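Local coordinates for protein xylose isomerase-like TIM barrel (Anabaena variabilis ATCC 29413, PDB 2QW5) that binds a zinc ion and D-xylose in a TIM barrel and probably acts as a sugar isomerase or epimerase, perhaps on sugar phosphates, at residues H244-S249 with K272-P277; D95-Y100 with K156-N161; T296-W301 with N309-A314; Y29-V34 with R71-S76. All blocks are in the same frame, centred on the assembly; numbering follows the deposited sequence.

Interaction 1 (H244-S249 with K272-P277). With ZN (zinc ion), chain D.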
# COMPACT_ATOMS: atom_id res chain seq x y z
N HIS A 244 21.93 9.59 -28.70
CA HIS A 244 21.76 8.33 -29.41
C HIS A 244 20.39 8.01 -29.94
O HIS A 244 20.26 7.14 -30.80
CB HIS A 244 22.23 7.18 -28.53
CG HIS A 244 23.68 7.27 -28.13
ND1 HIS A 244 24.64 7.83 -28.94
CD2 HIS A 244 24.33 6.77 -27.06
CE1 HIS A 244 25.82 7.72 -28.35
NE2 HIS A 244 25.66 7.06 -27.22
N TYR A 245 19.35 8.65 -29.40
CA TYR A 245 17.97 8.26 -29.76
C TYR A 245 16.97 9.33 -29.36
O TYR A 245 17.25 10.11 -28.47
CB TYR A 245 17.66 6.97 -29.03
CG TYR A 245 16.48 6.14 -29.52
CD1 TYR A 245 16.36 5.72 -30.85
CD2 TYR A 245 15.56 5.64 -28.61
CE1 TYR A 245 15.31 4.84 -31.25
CE2 TYR A 245 14.52 4.79 -29.01
CZ TYR A 245 14.40 4.40 -30.30
OH TYR A 245 13.35 3.59 -30.65
N VAL A 246 15.80 9.32 -29.99
CA VAL A 246 14.76 10.34 -29.76
C VAL A 246 13.39 9.66 -29.86
O VAL A 246 13.17 8.89 -30.80
CB VAL A 246 14.82 11.50 -30.78
CG1 VAL A 246 13.61 12.43 -30.64
CG2 VAL A 246 16.08 12.32 -30.62
N GLN A 247 12.53 9.93 -28.87
CA GLN A 247 11.17 9.43 -28.80
C GLN A 247 10.14 10.57 -28.76
O GLN A 247 10.34 11.58 -28.07
CB GLN A 247 10.99 8.55 -27.59
CG GLN A 247 11.80 7.32 -27.59
CD GLN A 247 11.50 6.50 -26.37
OE1 GLN A 247 11.46 7.03 -25.26
NE2 GLN A 247 11.23 5.22 -26.56
N VAL A 248 9.07 10.42 -29.56
CA VAL A 248 7.97 11.38 -29.57
C VAL A 248 6.82 10.66 -28.88
O VAL A 248 6.44 9.52 -29.25
CB VAL A 248 7.59 11.92 -30.98
CG1 VAL A 248 8.71 12.88 -31.45
CG2 VAL A 248 7.33 10.78 -31.98
N SER A 249 6.29 11.32 -27.85
CA SER A 249 5.24 10.76 -26.99
C SER A 249 4.52 11.92 -26.35
O SER A 249 5.19 12.84 -25.84
CB SER A 249 5.88 9.93 -25.89
OG SER A 249 4.90 9.19 -25.20
N LYS A 272 18.44 19.45 -36.24
CA LYS A 272 19.70 20.07 -36.64
C LYS A 272 20.93 19.20 -36.42
O LYS A 272 21.85 19.30 -37.21
CB LYS A 272 19.93 21.40 -35.90
CG LYS A 272 19.01 22.50 -36.39
CD LYS A 272 19.03 23.83 -35.59
CE LYS A 272 17.91 24.77 -36.12
NZ LYS A 272 17.76 26.04 -35.36
N VAL A 273 20.95 18.40 -35.36
CA VAL A 273 22.13 17.59 -34.97
C VAL A 273 21.96 16.07 -34.88
O VAL A 273 22.93 15.38 -34.64
CB VAL A 273 22.66 18.04 -33.58
CG1 VAL A 273 22.89 19.57 -33.58
CG2 VAL A 273 21.69 17.64 -32.45
N TYR A 274 20.75 15.57 -35.07
CA TYR A 274 20.42 14.16 -34.91
C TYR A 274 19.85 13.68 -36.21
O TYR A 274 18.94 14.31 -36.71
CB TYR A 274 19.36 14.00 -33.80
CG TYR A 274 18.89 12.58 -33.59
CD1 TYR A 274 19.70 11.64 -32.93
CD2 TYR A 274 17.65 12.16 -34.09
CE1 TYR A 274 19.26 10.31 -32.75
CE2 TYR A 274 17.22 10.88 -33.92
CZ TYR A 274 18.03 9.95 -33.25
OH TYR A 274 17.58 8.67 -33.10
N ASP A 275 20.36 12.58 -36.74
CA ASP A 275 19.84 12.00 -37.97
C ASP A 275 19.41 10.54 -37.80
O ASP A 275 19.19 9.84 -38.79
CB ASP A 275 20.82 12.22 -39.17
CG ASP A 275 22.11 11.39 -39.09
OD1 ASP A 275 22.28 10.49 -38.21
OD2 ASP A 275 22.98 11.63 -39.96
N GLY A 276 19.27 10.09 -36.55
CA GLY A 276 18.83 8.72 -36.26
C GLY A 276 17.33 8.55 -36.38
O GLY A 276 16.63 9.45 -36.82
N PRO A 277 16.81 7.37 -35.99
CA PRO A 277 15.38 7.12 -36.05
C PRO A 277 14.60 7.86 -34.96
O PRO A 277 15.14 8.06 -33.87
CB PRO A 277 15.29 5.61 -35.84
CG PRO A 277 16.48 5.26 -35.07
CD PRO A 277 17.56 6.20 -35.50
ZN ZN D . 10.16 6.66 -23.29
O HOH W 1 9.08 6.16 -21.64
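Strand 243-248 and the loop leading from helix 263-273 into strand 278-280 belong to one beta-alpha-beta unit of the TIM barrel, and Tyr274 is the side chain that joins them. With its CG anti to the backbone N (chi1 177°), it reaches from the loop to the outer side of the strand. Val246 and Tyr274 run antiparallel past one another, and the valine sets a methyl over one ring face, a CH-pi contact in which Val246 CG2 lies 3.8 Å from the Tyr274 ring centroid. The other face is closed from its own loop by the backbone N of Gly276, which sits over the ring centre. Tyr245 runs alongside Tyr274 in the same sense and crosses Pro277 at about a right angle, CE1 of Tyr245 lying 4.0 Å from Pro277 CG. Its hydroxyl carries on into the barrel, where it bonds to Glu49 and Ser85. The next side chain of the strand, Gln247, points away from the loop; Gln247 OE1 binds zinc at 2.4 Å, completing the site with Glu183, Asp216, Glu281 and a water. The tip of Tyr274 is fixed within its own loop, Tyr274 OH donating to Pro277 O at 2.6 Å from above the carbonyl plane.

Interaction 2 (D95-Y100 with K156-N161)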
# COMPACT_ATOMS: atom_id res chain seq x y z
N ASP A 95 20.43 -4.08 -9.91
CA ASP A 95 20.64 -2.66 -9.63
C ASP A 95 22.13 -2.29 -9.64
O ASP A 95 22.85 -2.58 -8.67
CB ASP A 95 19.95 -2.28 -8.31
CG ASP A 95 20.09 -0.81 -7.95
OD1 ASP A 95 20.60 -0.00 -8.75
OD2 ASP A 95 19.69 -0.47 -6.81
N PRO A 96 22.58 -1.61 -10.70
CA PRO A 96 23.98 -1.20 -10.77
C PRO A 96 24.40 -0.08 -9.85
O PRO A 96 25.59 0.18 -9.73
CB PRO A 96 24.15 -0.77 -12.23
CG PRO A 96 22.83 -0.30 -12.64
CD PRO A 96 21.87 -1.24 -11.94
N SER A 97 23.43 0.58 -9.22
CA SER A 97 23.67 1.65 -8.24
C SER A 97 23.66 1.12 -6.80
O SER A 97 23.69 1.92 -5.84
CB SER A 97 22.62 2.76 -8.42
OG SER A 97 21.31 2.30 -8.09
N SER A 98 23.64 -0.19 -6.61
CA SER A 98 23.67 -0.79 -5.28
C SER A 98 24.96 -0.44 -4.55
O SER A 98 25.96 -0.18 -5.17
CB SER A 98 23.60 -2.31 -5.37
OG SER A 98 23.76 -2.93 -4.09
N ASN A 99 24.90 -0.40 -3.22
CA ASN A 99 26.11 -0.22 -2.42
C ASN A 99 26.93 -1.50 -2.35
O ASN A 99 28.07 -1.43 -1.93
CB ASN A 99 25.80 0.16 -0.99
CG ASN A 99 25.24 1.53 -0.87
OD1 ASN A 99 25.52 2.44 -1.67
ND2 ASN A 99 24.45 1.72 0.18
N TYR A 100 26.37 -2.65 -2.77
CA TYR A 100 27.01 -3.95 -2.64
C TYR A 100 27.68 -4.39 -3.95
O TYR A 100 26.98 -4.58 -4.98
CB TYR A 100 25.99 -4.99 -2.13
CG TYR A 100 25.23 -4.46 -0.93
CD1 TYR A 100 25.92 -3.98 0.22
CD2 TYR A 100 23.82 -4.38 -0.94
CE1 TYR A 100 25.22 -3.43 1.32
CE2 TYR A 100 23.13 -3.84 0.16
CZ TYR A 100 23.85 -3.37 1.29
OH TYR A 100 23.18 -2.85 2.36
N LYS A 156 22.90 10.85 -4.88
CA LYS A 156 24.33 11.10 -5.17
C LYS A 156 25.17 9.85 -4.96
O LYS A 156 26.07 9.58 -5.76
CB LYS A 156 24.91 12.22 -4.30
CG LYS A 156 24.32 13.60 -4.52
CD LYS A 156 24.88 14.55 -3.44
CE LYS A 156 24.31 15.95 -3.59
NZ LYS A 156 24.92 16.89 -2.62
N VAL A 157 24.83 9.09 -3.91
CA VAL A 157 25.56 7.85 -3.59
C VAL A 157 25.24 6.78 -4.64
O VAL A 157 26.15 6.09 -5.10
CB VAL A 157 25.25 7.34 -2.16
CG1 VAL A 157 26.06 6.05 -1.84
CG2 VAL A 157 25.50 8.41 -1.14
N ARG A 158 23.97 6.68 -5.05
CA ARG A 158 23.54 5.72 -6.06
C ARG A 158 24.20 6.01 -7.40
O ARG A 158 24.74 5.09 -8.04
CB ARG A 158 22.01 5.74 -6.22
CG ARG A 158 21.23 5.46 -4.92
CD ARG A 158 21.28 3.99 -4.46
NE ARG A 158 20.51 3.17 -5.40
CZ ARG A 158 19.18 3.02 -5.41
NH1 ARG A 158 18.41 3.57 -4.47
NH2 ARG A 158 18.62 2.28 -6.36
N TYR A 159 24.22 7.28 -7.80
CA TYR A 159 24.88 7.67 -9.05
C TYR A 159 26.39 7.36 -9.01
O TYR A 159 26.92 6.83 -9.96
CB TYR A 159 24.61 9.13 -9.41
CG TYR A 159 23.15 9.44 -9.75
CD1 TYR A 159 22.39 8.59 -10.56
CD2 TYR A 159 22.56 10.62 -9.32
CE1 TYR A 159 21.03 8.89 -10.87
CE2 TYR A 159 21.21 10.94 -9.62
CZ TYR A 159 20.46 10.08 -10.40
OH TYR A 159 19.16 10.42 -10.68
N ALA A 160 27.07 7.66 -7.89
CA ALA A 160 28.51 7.32 -7.72
C ALA A 160 28.77 5.80 -7.82
O ALA A 160 29.75 5.37 -8.47
CB ALA A 160 29.06 7.87 -6.42
N ASN A 161 27.88 5.00 -7.24
CA ASN A 161 27.97 3.53 -7.33
C ASN A 161 27.83 3.03 -8.76
O ASN A 161 28.51 2.10 -9.15
CB ASN A 161 26.85 2.83 -6.54
CG ASN A 161 26.94 3.03 -5.04
OD1 ASN A 161 28.00 3.36 -4.51
ND2 ASN A 161 25.81 2.80 -4.34
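An Asx turn, formed where Asp95 OD1 accepts from the backbone N of Ser97, shapes the loop of the TIM barrel that leads from strand 83-87 to helix 101-120 and rests here against helix 148-176. Arg158 is the long arm of the contact. Arg158 CB packs against Ser97 CB at 3.8 Å. From there CG leaves anti to the carbonyl carbon, and bends at chi2 and chi3 (-73° and -69°) fold the chain back over the loop instead of letting it extend, bringing CD alongside Ser97 O. Two guanidinium nitrogens then donate to one oxygen: Arg158 NE reaches Ser97 OG at 2.9 Å, NH2 the same atom over a longer and more bent path, and the hydroxyl lies close to the guanidinium plane. Arg158 NH2 also forms a salt bridge with Asp95 OD2 at 3.0 Å, the carboxylate turned 63° from the guanidinium. NH1 bonds back to His154, one helical turn earlier. Ser97 OG donates a very short hydrogen bond, 2.5 Å, to Asp95 OD1 on its syn lone pair. It thus bridges guanidinium and carboxylate, accepting from the first and donating to the second; the nearby arginine probably favours the ionised carboxylate. One turn further along the helix, Asn161 holds the loop at two further points through a single nitrogen. Asn161 ND2 gives one nearly straight bond of 2.7 Å to Ser97 O and another to Asn99 OD1, whose amide plane stands perpendicular to that of Asn161.

Interaction 3 (T296-W301 with N309-A314)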
# COMPACT_ATOMS: atom_id res chain seq x y z
N THR A 296 -6.63 6.58 -16.78
CA THR A 296 -8.06 6.75 -16.68
C THR A 296 -8.70 6.71 -18.09
O THR A 296 -9.90 6.49 -18.22
CB THR A 296 -8.42 8.06 -15.98
OG1 THR A 296 -8.03 9.14 -16.82
CG2 THR A 296 -7.70 8.20 -14.56
N ARG A 297 -7.89 6.93 -19.14
CA ARG A 297 -8.36 6.91 -20.52
C ARG A 297 -8.73 5.51 -21.00
O ARG A 297 -8.13 4.50 -20.58
CB ARG A 297 -7.33 7.51 -21.49
CG ARG A 297 -5.89 6.88 -21.48
CD ARG A 297 -5.02 7.49 -22.57
NE ARG A 297 -3.59 7.41 -22.27
CZ ARG A 297 -2.78 6.38 -22.51
NH1 ARG A 297 -3.23 5.28 -23.08
NH2 ARG A 297 -1.49 6.47 -22.16
N ARG A 298 -9.64 5.47 -21.96
CA ARG A 298 -10.01 4.19 -22.55
C ARG A 298 -8.86 3.58 -23.38
O ARG A 298 -8.00 4.30 -23.95
CB ARG A 298 -11.24 4.34 -23.44
CG ARG A 298 -12.48 4.71 -22.71
CD ARG A 298 -13.67 4.67 -23.67
NE ARG A 298 -14.89 5.10 -23.00
CZ ARG A 298 -15.68 4.34 -22.24
NH1 ARG A 298 -15.44 3.04 -22.02
NH2 ARG A 298 -16.76 4.89 -21.68
N LYS A 299 -8.88 2.25 -23.43
CA LYS A 299 -7.91 1.46 -24.16
C LYS A 299 -8.12 1.65 -25.67
O LYS A 299 -9.25 1.77 -26.14
CB LYS A 299 -8.06 -0.04 -23.82
CG LYS A 299 -7.02 -0.98 -24.47
CD LYS A 299 -7.22 -2.42 -24.02
CE LYS A 299 -6.07 -3.31 -24.46
NZ LYS A 299 -6.33 -4.75 -24.13
N PHE A 300 -7.00 1.70 -26.41
CA PHE A 300 -7.05 1.67 -27.88
C PHE A 300 -7.07 0.16 -28.14
O PHE A 300 -6.02 -0.52 -28.12
CB PHE A 300 -5.84 2.34 -28.53
CG PHE A 300 -5.49 3.66 -27.93
CD1 PHE A 300 -6.45 4.66 -27.82
CD2 PHE A 300 -4.18 3.93 -27.52
CE1 PHE A 300 -6.14 5.91 -27.31
CE2 PHE A 300 -3.85 5.19 -27.01
CZ PHE A 300 -4.84 6.17 -26.88
N TRP A 301 -8.27 -0.37 -28.34
CA TRP A 301 -8.47 -1.81 -28.43
C TRP A 301 -7.65 -2.44 -29.54
O TRP A 301 -7.51 -1.89 -30.62
CB TRP A 301 -9.93 -2.21 -28.53
CG TRP A 301 -10.67 -1.65 -29.67
CD1 TRP A 301 -11.31 -0.47 -29.69
CD2 TRP A 301 -10.92 -2.28 -30.93
NE1 TRP A 301 -11.91 -0.28 -30.91
CE2 TRP A 301 -11.71 -1.39 -31.68
CE3 TRP A 301 -10.53 -3.49 -31.51
CZ2 TRP A 301 -12.13 -1.66 -32.99
CZ3 TRP A 301 -10.95 -3.77 -32.83
CH2 TRP A 301 -11.74 -2.84 -33.55
N ASN A 309 -15.01 -2.09 -30.51
CA ASN A 309 -15.96 -1.17 -29.92
C ASN A 309 -15.95 0.10 -30.75
O ASN A 309 -15.17 0.21 -31.70
CB ASN A 309 -15.69 -0.94 -28.40
CG ASN A 309 -14.39 -0.17 -28.11
OD1 ASN A 309 -14.05 0.80 -28.78
ND2 ASN A 309 -13.71 -0.56 -27.04
N GLN A 310 -16.76 1.07 -30.36
CA GLN A 310 -16.87 2.30 -31.13
C GLN A 310 -15.70 3.29 -31.02
O GLN A 310 -15.69 4.30 -31.74
CB GLN A 310 -18.18 3.03 -30.82
CG GLN A 310 -18.29 3.76 -29.47
CD GLN A 310 -18.95 2.93 -28.38
OE1 GLN A 310 -18.73 1.71 -28.25
NE2 GLN A 310 -19.77 3.61 -27.57
N TYR A 311 -14.77 3.03 -30.11
CA TYR A 311 -13.64 3.94 -29.86
C TYR A 311 -12.47 3.62 -30.80
O TYR A 311 -12.51 2.60 -31.50
CB TYR A 311 -13.25 3.87 -28.38
CG TYR A 311 -14.44 4.18 -27.49
CD1 TYR A 311 -14.96 5.47 -27.44
CD2 TYR A 311 -15.06 3.19 -26.73
CE1 TYR A 311 -16.08 5.76 -26.62
CE2 TYR A 311 -16.17 3.46 -25.92
CZ TYR A 311 -16.67 4.76 -25.87
OH TYR A 311 -17.76 5.05 -25.08
N PRO A 312 -11.49 4.53 -30.92
CA PRO A 312 -10.33 4.23 -31.77
C PRO A 312 -9.56 2.97 -31.32
O PRO A 312 -9.47 2.70 -30.10
CB PRO A 312 -9.47 5.50 -31.63
CG PRO A 312 -10.42 6.55 -31.28
CD PRO A 312 -11.38 5.89 -30.35
N ASN A 313 -9.10 2.19 -32.31
CA ASN A 313 -8.34 0.97 -32.08
C ASN A 313 -6.84 1.30 -32.10
O ASN A 313 -6.45 2.42 -32.43
CB ASN A 313 -8.77 -0.19 -33.00
CG ASN A 313 -8.31 -0.09 -34.45
OD1 ASN A 313 -7.26 0.45 -34.78
ND2 ASN A 313 -9.10 -0.70 -35.32
N ALA A 314 -6.04 0.30 -31.75
CA ALA A 314 -4.58 0.43 -31.69
C ALA A 314 -3.95 0.91 -33.01
O ALA A 314 -3.04 1.74 -33.01
CB ALA A 314 -3.95 -0.92 -31.25
O HOH W 2 -9.99 4.03 -27.80
O HOH W 3 -11.62 0.53 -25.41
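Trp301 supplies both a donor and an acceptor to segment 309-314. Trp301 NE1 donates to Tyr311 O at 3.0 Å, the oxygen lying near the ring plane while the nitrogen approaches from above the carbonyl plane. Trp301 O accepts from Ala314 N at 2.9 Å, at the start of helix 314-332. Between these bonds Asn313 lays CB over one indole face, a CH-pi contact 3.6 Å from the centroid of the six-membered ring of Trp301, and Asn309 N lies over the opposite face. Asn313 is the N-cap of that helix, its OD1 accepting from Asp316 N. The two segments thus close a long loop that leads, after the last barrel strand of the TIM fold, into the C-terminal helix. Within it, Asn309 OD1 takes the N-H of Tyr311 at 2.7 Å in an Asx turn. Lys299 O accepts from two waters: one also donates to Pro312 O, and the other accepts from Asn309 ND2, so this carbonyl is tied to the facing segment through solvent. Arg298, extended from CG to NE, lies flat on Tyr311, with CD 3.6 Å from the ring centroid of Tyr311 and the guanidinium only 5° from parallel to the ring. Arg298 NH2 forms a salt bridge with Glu153 of a neighbouring subunit, and Lys299 N donates to Asp149 of the same subunit.

Interaction 4 (Y29-V34 with R71-S76)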
# COMPACT_ATOMS: atom_id res chain seq x y z
N TYR A 29 2.53 -16.76 -30.31
CA TYR A 29 2.68 -15.32 -30.09
C TYR A 29 3.54 -14.66 -31.19
O TYR A 29 3.23 -13.56 -31.62
CB TYR A 29 3.23 -15.00 -28.69
CG TYR A 29 3.02 -13.57 -28.31
CD1 TYR A 29 1.73 -13.09 -28.03
CD2 TYR A 29 4.09 -12.68 -28.22
CE1 TYR A 29 1.52 -11.75 -27.68
CE2 TYR A 29 3.89 -11.35 -27.85
CZ TYR A 29 2.61 -10.89 -27.58
OH TYR A 29 2.41 -9.59 -27.22
N ARG A 30 4.59 -15.35 -31.67
CA ARG A 30 5.39 -14.80 -32.79
C ARG A 30 4.54 -14.40 -33.97
O ARG A 30 4.87 -13.43 -34.66
CB ARG A 30 6.36 -15.81 -33.36
CG ARG A 30 7.47 -16.16 -32.53
CD ARG A 30 8.28 -17.20 -33.24
NE ARG A 30 9.42 -17.60 -32.43
CZ ARG A 30 10.28 -18.55 -32.77
NH1 ARG A 30 10.16 -19.21 -33.93
NH2 ARG A 30 11.28 -18.85 -31.93
N ARG A 31 3.51 -15.20 -34.25
CA ARG A 31 2.60 -14.90 -35.35
C ARG A 31 1.87 -13.59 -35.17
O ARG A 31 1.66 -12.87 -36.15
CB ARG A 31 1.61 -16.07 -35.59
CG ARG A 31 2.31 -17.24 -36.28
CD ARG A 31 1.39 -18.36 -36.69
NE ARG A 31 1.29 -19.40 -35.67
CZ ARG A 31 2.23 -20.32 -35.38
NH1 ARG A 31 3.43 -20.32 -36.01
NH2 ARG A 31 2.01 -21.22 -34.42
N ILE A 32 1.49 -13.30 -33.92
CA ILE A 32 0.84 -12.04 -33.56
C ILE A 32 1.82 -10.87 -33.74
O ILE A 32 1.46 -9.88 -34.36
CB ILE A 32 0.25 -12.07 -32.12
CG1 ILE A 32 -0.88 -13.10 -32.04
CG2 ILE A 32 -0.30 -10.73 -31.76
CD1 ILE A 32 -1.41 -13.32 -30.59
N VAL A 33 3.04 -11.01 -33.23
CA VAL A 33 4.10 -10.00 -33.41
C VAL A 33 4.31 -9.64 -34.91
O VAL A 33 4.32 -8.45 -35.28
CB VAL A 33 5.44 -10.48 -32.77
CG1 VAL A 33 6.57 -9.49 -33.06
CG2 VAL A 33 5.27 -10.67 -31.27
N VAL A 34 4.39 -10.67 -35.76
CA VAL A 34 4.61 -10.47 -37.20
C VAL A 34 3.42 -9.79 -37.87
O VAL A 34 3.62 -8.87 -38.65
CB VAL A 34 5.06 -11.77 -37.89
CG1 VAL A 34 5.06 -11.62 -39.43
CG2 VAL A 34 6.46 -12.20 -37.33
N ARG A 71 14.42 -13.10 -34.20
CA ARG A 71 15.01 -12.36 -35.35
C ARG A 71 14.95 -13.20 -36.64
O ARG A 71 14.55 -12.70 -37.70
CB ARG A 71 16.46 -11.98 -35.06
CG ARG A 71 17.21 -11.14 -36.11
CD ARG A 71 16.70 -9.74 -36.29
NE ARG A 71 15.75 -9.55 -37.40
CZ ARG A 71 15.29 -8.37 -37.82
NH1 ARG A 71 15.69 -7.24 -37.23
NH2 ARG A 71 14.45 -8.31 -38.84
N HIS A 72 15.32 -14.48 -36.53
CA HIS A 72 15.31 -15.38 -37.69
C HIS A 72 13.91 -15.62 -38.23
O HIS A 72 13.73 -15.73 -39.43
CB HIS A 72 16.03 -16.69 -37.42
CG HIS A 72 17.50 -16.52 -37.19
ND1 HIS A 72 18.26 -17.47 -36.54
CD2 HIS A 72 18.34 -15.50 -37.49
CE1 HIS A 72 19.52 -17.05 -36.47
NE2 HIS A 72 19.59 -15.86 -37.04
N TYR A 73 12.92 -15.68 -37.34
CA TYR A 73 11.53 -15.86 -37.75
C TYR A 73 10.99 -14.59 -38.46
O TYR A 73 10.26 -14.69 -39.46
CB TYR A 73 10.66 -16.24 -36.53
CG TYR A 73 9.22 -16.44 -36.90
CD1 TYR A 73 8.82 -17.61 -37.57
CD2 TYR A 73 8.25 -15.48 -36.61
CE1 TYR A 73 7.48 -17.80 -37.96
CE2 TYR A 73 6.92 -15.67 -36.97
CZ TYR A 73 6.55 -16.83 -37.64
OH TYR A 73 5.24 -17.02 -37.99
N LEU A 74 11.34 -13.41 -37.94
CA LEU A 74 10.97 -12.16 -38.62
C LEU A 74 11.59 -12.14 -40.02
O LEU A 74 10.91 -11.80 -40.99
CB LEU A 74 11.41 -10.91 -37.84
CG LEU A 74 10.94 -10.61 -36.39
CD1 LEU A 74 11.50 -9.24 -36.00
CD2 LEU A 74 9.45 -10.67 -36.14
N ASP A 75 12.86 -12.56 -40.13
CA ASP A 75 13.56 -12.59 -41.44
C ASP A 75 12.90 -13.56 -42.41
O ASP A 75 12.64 -13.20 -43.57
CB ASP A 75 15.03 -12.98 -41.27
CG ASP A 75 15.83 -11.95 -40.52
OD1 ASP A 75 15.36 -10.79 -40.38
OD2 ASP A 75 16.93 -12.33 -40.05
N SER A 76 12.54 -14.74 -41.92
CA SER A 76 11.86 -15.75 -42.75
C SER A 76 10.46 -15.29 -43.20
O SER A 76 9.96 -15.77 -44.23
CB SER A 76 11.81 -17.10 -42.05
OG SER A 76 10.88 -17.11 -40.99
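Tyr73 is the main bump that segment 71-76 offers, and it fits into a hollow on helix 27-42 bordered by Arg30, Arg31 and Val34. With CG anti to the backbone N (chi1 -180°), the ring reaches across between the two helices. Arg30 flanks it, its extended chain laying CD over one ring face, 4.1 Å from the centroid of Tyr73, while its CB meets the ring rim at CE2. One turn further along, Val34 pushes CG2 against the same Tyr73 CE2 at 3.5 Å, and so fills the angle between the ring and the neighbouring Leu74. Arg31 limits the tip: its CG touches Tyr73 OH at 3.4 Å, and its chain crosses the tyrosine at about a right angle before its guanidinium pairs with Asp28. On the buried side Leu74 sends CD2 to Val34 CG2 at 3.6 Å, with Val33 CG1 more loosely behind. The axes of the two short helical segments come within 10.7 Å and cross at -55°. Arg30 NE is held by Pro24 O, which helps to fix the chain that lines the ring. Successive helices thus pack side by side around the outside of the parallel sheet, as in the helical layer of a TIM barrel.

How the interactions relate
Along the chain the contacts do not interleave: interaction 4 closes first, followed by interaction 2, interaction 1 and interaction 3. All lie in one TIM-barrel chain, whose core is an eight-stranded parallel barrel, but at different depths. Interaction 1 involves barrel strand 243-248 and includes a zinc ligand, with its centre about 12 Å from that of the chain. The others lie further out, 21 to 23 Å from it. Interaction 4 joins helices 27-42 and 60-76 of the outer layer; interaction 2, on the opposite side of the chain's centre, sets a loop on helix 148-176, with centres about 38 Å apart. Interactions 2 and 3 also touch neighbouring subunits; interaction 3 does so through a salt bridge and several hydrogen bonds.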